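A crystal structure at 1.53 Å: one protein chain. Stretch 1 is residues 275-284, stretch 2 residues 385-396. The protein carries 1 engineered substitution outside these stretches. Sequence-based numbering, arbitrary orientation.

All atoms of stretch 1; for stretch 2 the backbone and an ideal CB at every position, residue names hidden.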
# COMPACT_ATOMS: atom_id res chain seq x y z
N LYS A 275 18.95 2.81 12.28
CA LYS A 275 18.77 3.66 13.46
C LYS A 275 17.43 4.39 13.42
O LYS A 275 16.71 4.46 14.42
CB LYS A 275 19.93 4.65 13.65
CG LYS A 275 19.73 5.56 14.87
CD LYS A 275 20.88 6.56 15.07
CE LYS A 275 20.57 7.93 14.46
NZ LYS A 275 21.21 8.13 13.12
N LEU A 276 17.08 4.90 12.24
CA LEU A 276 15.94 5.82 12.10
C LEU A 276 14.65 5.26 11.50
O LEU A 276 13.62 5.91 11.60
CB LEU A 276 16.37 7.03 11.27
CG LEU A 276 17.42 7.95 11.90
CD1 LEU A 276 17.81 9.02 10.90
CD2 LEU A 276 16.87 8.58 13.16
N LYS A 277 14.69 4.09 10.86
CA LYS A 277 13.51 3.62 10.11
C LYS A 277 12.23 3.45 10.93
O LYS A 277 11.14 3.52 10.38
CB LYS A 277 13.80 2.35 9.29
CG LYS A 277 13.94 1.08 10.11
CD LYS A 277 14.54 -0.05 9.27
CE LYS A 277 14.69 -1.32 10.12
NZ LYS A 277 15.39 -2.42 9.42
N ASN A 278 12.33 3.26 12.25
CA ASN A 278 11.12 3.21 13.09
C ASN A 278 10.60 4.57 13.55
O ASN A 278 9.60 4.63 14.29
CB ASN A 278 11.32 2.29 14.30
CG ASN A 278 11.34 0.84 13.92
OD1 ASN A 278 10.81 0.45 12.88
ND2 ASN A 278 11.95 0.02 14.77
N SER A 279 11.24 5.64 13.09
CA SER A 279 10.72 6.98 13.32
C SER A 279 9.28 7.02 12.86
O SER A 279 8.94 6.52 11.78
CB SER A 279 11.52 8.04 12.58
OG SER A 279 12.86 8.09 13.07
N GLN A 280 8.43 7.62 13.69
CA GLN A 280 6.99 7.56 13.46
C GLN A 280 6.35 8.86 13.89
O GLN A 280 6.58 9.32 15.00
CB GLN A 280 6.43 6.39 14.27
CG GLN A 280 4.97 6.11 14.08
CD GLN A 280 4.54 4.83 14.77
OE1 GLN A 280 5.14 4.42 15.77
NE2 GLN A 280 3.51 4.18 14.23
N ILE A 281 5.56 9.47 13.01
CA ILE A 281 4.86 10.70 13.34
C ILE A 281 3.92 10.41 14.50
O ILE A 281 3.06 9.53 14.40
CB ILE A 281 4.05 11.25 12.15
CG1 ILE A 281 4.97 11.54 10.95
CG2 ILE A 281 3.29 12.52 12.58
CD1 ILE A 281 4.25 12.15 9.73
N SER A 282 4.10 11.12 15.60
CA SER A 282 3.47 10.71 16.85
C SER A 282 2.43 11.67 17.42
O SER A 282 1.82 11.36 18.44
CB SER A 282 4.54 10.41 17.90
OG SER A 282 5.35 9.33 17.49
N GLY A 283 2.22 12.81 16.77
CA GLY A 283 1.24 13.77 17.25
C GLY A 283 0.09 14.06 16.30
O GLY A 283 -0.70 14.97 16.54
N SER A 284 -0.02 13.26 15.23
CA SER A 284 -1.03 13.48 14.19
C SER A 284 -2.23 12.56 14.31
O SER A 284 -2.10 11.39 14.70
CB SER A 284 -0.41 13.27 12.81
OG SER A 284 -1.37 13.47 11.78
N UNK A 385 4.47 20.55 11.05
CA UNK A 385 5.21 19.96 9.93
C UNK A 385 6.28 19.05 10.52
O UNK A 385 6.62 19.18 11.70
CB UNK A 385 5.83 21.03 9.03
N UNK A 386 6.81 18.13 9.72
CA UNK A 386 7.86 17.24 10.20
C UNK A 386 9.15 17.39 9.40
O UNK A 386 9.13 17.75 8.23
CB UNK A 386 7.38 15.79 10.14
N UNK A 387 10.29 17.12 10.04
CA UNK A 387 11.57 17.14 9.33
C UNK A 387 12.60 16.28 10.05
O UNK A 387 12.43 15.93 11.23
CB UNK A 387 12.09 18.57 9.19
N UNK A 388 13.67 15.96 9.34
CA UNK A 388 14.78 15.20 9.90
C UNK A 388 16.06 16.03 9.83
O UNK A 388 17.16 15.49 9.85
CB UNK A 388 14.96 13.87 9.16
N UNK A 389 15.91 17.35 9.73
CA UNK A 389 17.06 18.25 9.58
C UNK A 389 18.07 18.17 10.73
O UNK A 389 19.25 18.45 10.55
CB UNK A 389 16.56 19.69 9.45
N UNK A 390 17.60 17.78 11.92
CA UNK A 390 18.48 17.68 13.08
C UNK A 390 19.10 16.29 13.22
O UNK A 390 19.91 16.05 14.11
CB UNK A 390 17.71 18.03 14.35
N UNK A 391 18.71 15.38 12.34
CA UNK A 391 19.21 14.01 12.38
C UNK A 391 18.24 13.04 13.04
O UNK A 391 18.48 11.83 13.07
CB UNK A 391 20.55 13.97 13.12
N UNK A 392 17.17 13.59 13.60
CA UNK A 392 16.09 12.77 14.15
C UNK A 392 14.76 13.41 13.75
O UNK A 392 14.74 14.56 13.30
CB UNK A 392 16.21 12.64 15.67
N UNK A 393 13.67 12.67 13.88
CA UNK A 393 12.36 13.23 13.54
C UNK A 393 11.96 14.32 14.52
O UNK A 393 12.02 14.14 15.75
CB UNK A 393 11.30 12.13 13.52
N UNK A 394 11.57 15.47 13.97
CA UNK A 394 11.07 16.57 14.77
C UNK A 394 9.70 16.96 14.23
O UNK A 394 9.52 17.05 13.01
CB UNK A 394 12.04 17.76 14.75
N UNK A 395 8.75 17.16 15.13
CA UNK A 395 7.41 17.57 14.77
C UNK A 395 7.19 18.93 15.39
O UNK A 395 7.22 19.08 16.61
CB UNK A 395 6.36 16.56 15.23
N UNK A 396 6.98 19.94 14.55
CA UNK A 396 6.88 21.30 15.07
C UNK A 396 5.90 22.21 14.35
O UNK A 396 5.64 22.08 13.15
CB UNK A 396 8.26 21.95 15.03

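Stretch 2 is a hairpin: two strand segments, 385-387 and 394-396, joined by a loop. In the two strand segments, the middle position faces stretch 1 and its neighbours do not.

Position 385 has nothing of stretch 1 within reach of its CB, and almost any residue would do; it is Ser385, whose backbone pairs with position 396 in both directions.

At 386 the CB points toward stretch 1, and the ideal CB lies 4.8 Å from Ile281 CD1. A methyl group at that distance offers no polar partner, so a compact aliphatic side chain such as valine, isoleucine or leucine would suit. The residue is Val386; its CG1 packs 4.1 Å from Ile281 CD1, and its branched CB suits an extended strand.

Position 387 is out of reach of stretch 1, so many polar residues would suit; it is Asp387, whose OD1 accepts a hydrogen bond from the backbone N of position 389 and whose carboxylate forms a salt bridge with position 394 across the strand pair.

At 388 the CB points toward stretch 1 but has nothing of it within 5.5 Å. A small residue would leave this gap unfilled from here; a long or wide one, leucine, methionine or an aromatic, could span it. Phe388 does so, bringing CE1 to 3.7 Å from Ser279 OG, which sits at the ring edge, near its plane. The hydroxyl is not stranded there, since Ser279 OG donates to Leu276 O at 2.7 Å.

Positions 389 and 390 are the middle of a type I turn from 388 to 391 and are out of reach of stretch 1. Small polar residues are common in such places, and Asp389 and Ser390 fit.

Position 391 has phi/psi of 100/-7, where a CB would be jammed against the preceding carbonyl O. Glycine is called for by the backbone itself, and Gly391 is found. Its O lies 3.6 Å from Leu276 CD1 and is bridged by a water to Lys275 NZ.

The CB of 392 points sideways, 4.8 Å from Leu276 CD2, so many residues would do; Ser392 makes only a slight contact.

At 393 the CB points toward stretch 1, 4.2 Å from Ser279 CB. A medium apolar side chain could extend along the backbone there. Leu393 places CD2 3.4 Å from Gln280 O and 3.9 Å from Ile281 N, while its own N donates to a water bridging to Ser279 OG.

Position 394 is out of reach; a basic residue can answer the acid at 387, and Arg394 does.

At 395 the CB points toward stretch 1, yet no atom of stretch 1 lies within 5.5 Å of it. Beyond the gap, the backbone N atoms of Ser282 and Gly283 offer donors, so a long acceptor, glutamate or glutamine, is suitable. Glu395 extends its carboxylate to both: Ser282 N donates to OE2 at 2.7 Å and weakly to OE1 at 3.3 Å, and Gly283 N donates weakly to OE1 at 3.1 Å.

Position 396 is distant and tolerant; Arg396 NE lies 3.6 Å from Asp387 OD2, a contact of charges alone.

Stretch 2 (385-396) SVDFDSGSLRER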
# COMPACT_ATOMS: atom_id res chain seq x y z
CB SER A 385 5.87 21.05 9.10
OG SER A 385 4.94 21.73 8.27
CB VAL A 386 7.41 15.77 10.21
CG1 VAL A 386 6.14 15.61 10.99
CG2 VAL A 386 7.25 15.24 8.79
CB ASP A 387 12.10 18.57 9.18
CG ASP A 387 12.64 19.12 10.49
OD1 ASP A 387 13.83 18.89 10.79
OD2 ASP A 387 11.87 19.79 11.21
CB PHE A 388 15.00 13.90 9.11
CG PHE A 388 13.96 12.84 9.38
CD1 PHE A 388 14.13 11.94 10.42
CD2 PHE A 388 12.82 12.76 8.60
CE1 PHE A 388 13.18 10.95 10.67
CE2 PHE A 388 11.87 11.78 8.84
CZ PHE A 388 12.04 10.88 9.89
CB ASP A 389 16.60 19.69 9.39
CG ASP A 389 15.81 19.90 8.11
OD1 ASP A 389 15.72 18.94 7.31
OD2 ASP A 389 15.30 21.02 7.90
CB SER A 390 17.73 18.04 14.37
OG SER A 390 16.83 17.01 14.74
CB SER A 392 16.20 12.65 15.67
OG SER A 392 16.03 13.91 16.31
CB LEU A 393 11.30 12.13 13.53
CG LEU A 393 9.85 12.61 13.39
CD1 LEU A 393 9.64 13.25 12.03
CD2 LEU A 393 8.87 11.46 13.61
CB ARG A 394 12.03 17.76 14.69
CG ARG A 394 11.52 19.02 15.39
CD ARG A 394 12.60 20.10 15.38
NE ARG A 394 13.26 20.18 14.08
CZ ARG A 394 14.39 20.85 13.85
NH1 ARG A 394 14.98 21.52 14.83
NH2 ARG A 394 14.92 20.85 12.63
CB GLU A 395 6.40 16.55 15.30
CG GLU A 395 6.73 15.13 14.85
CD GLU A 395 5.76 14.07 15.33
OE1 GLU A 395 4.57 14.40 15.56
OE2 GLU A 395 6.19 12.90 15.48
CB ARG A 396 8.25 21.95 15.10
CG ARG A 396 8.92 21.99 13.76
CD ARG A 396 10.20 22.80 13.81
NE ARG A 396 10.76 22.96 12.47
CZ ARG A 396 12.02 23.28 12.22
NH1 ARG A 396 12.87 23.47 13.21
NH2 ARG A 396 12.43 23.41 10.96
O HOH W 1 20.88 11.13 13.09
O HOH W 2 13.71 9.85 15.01
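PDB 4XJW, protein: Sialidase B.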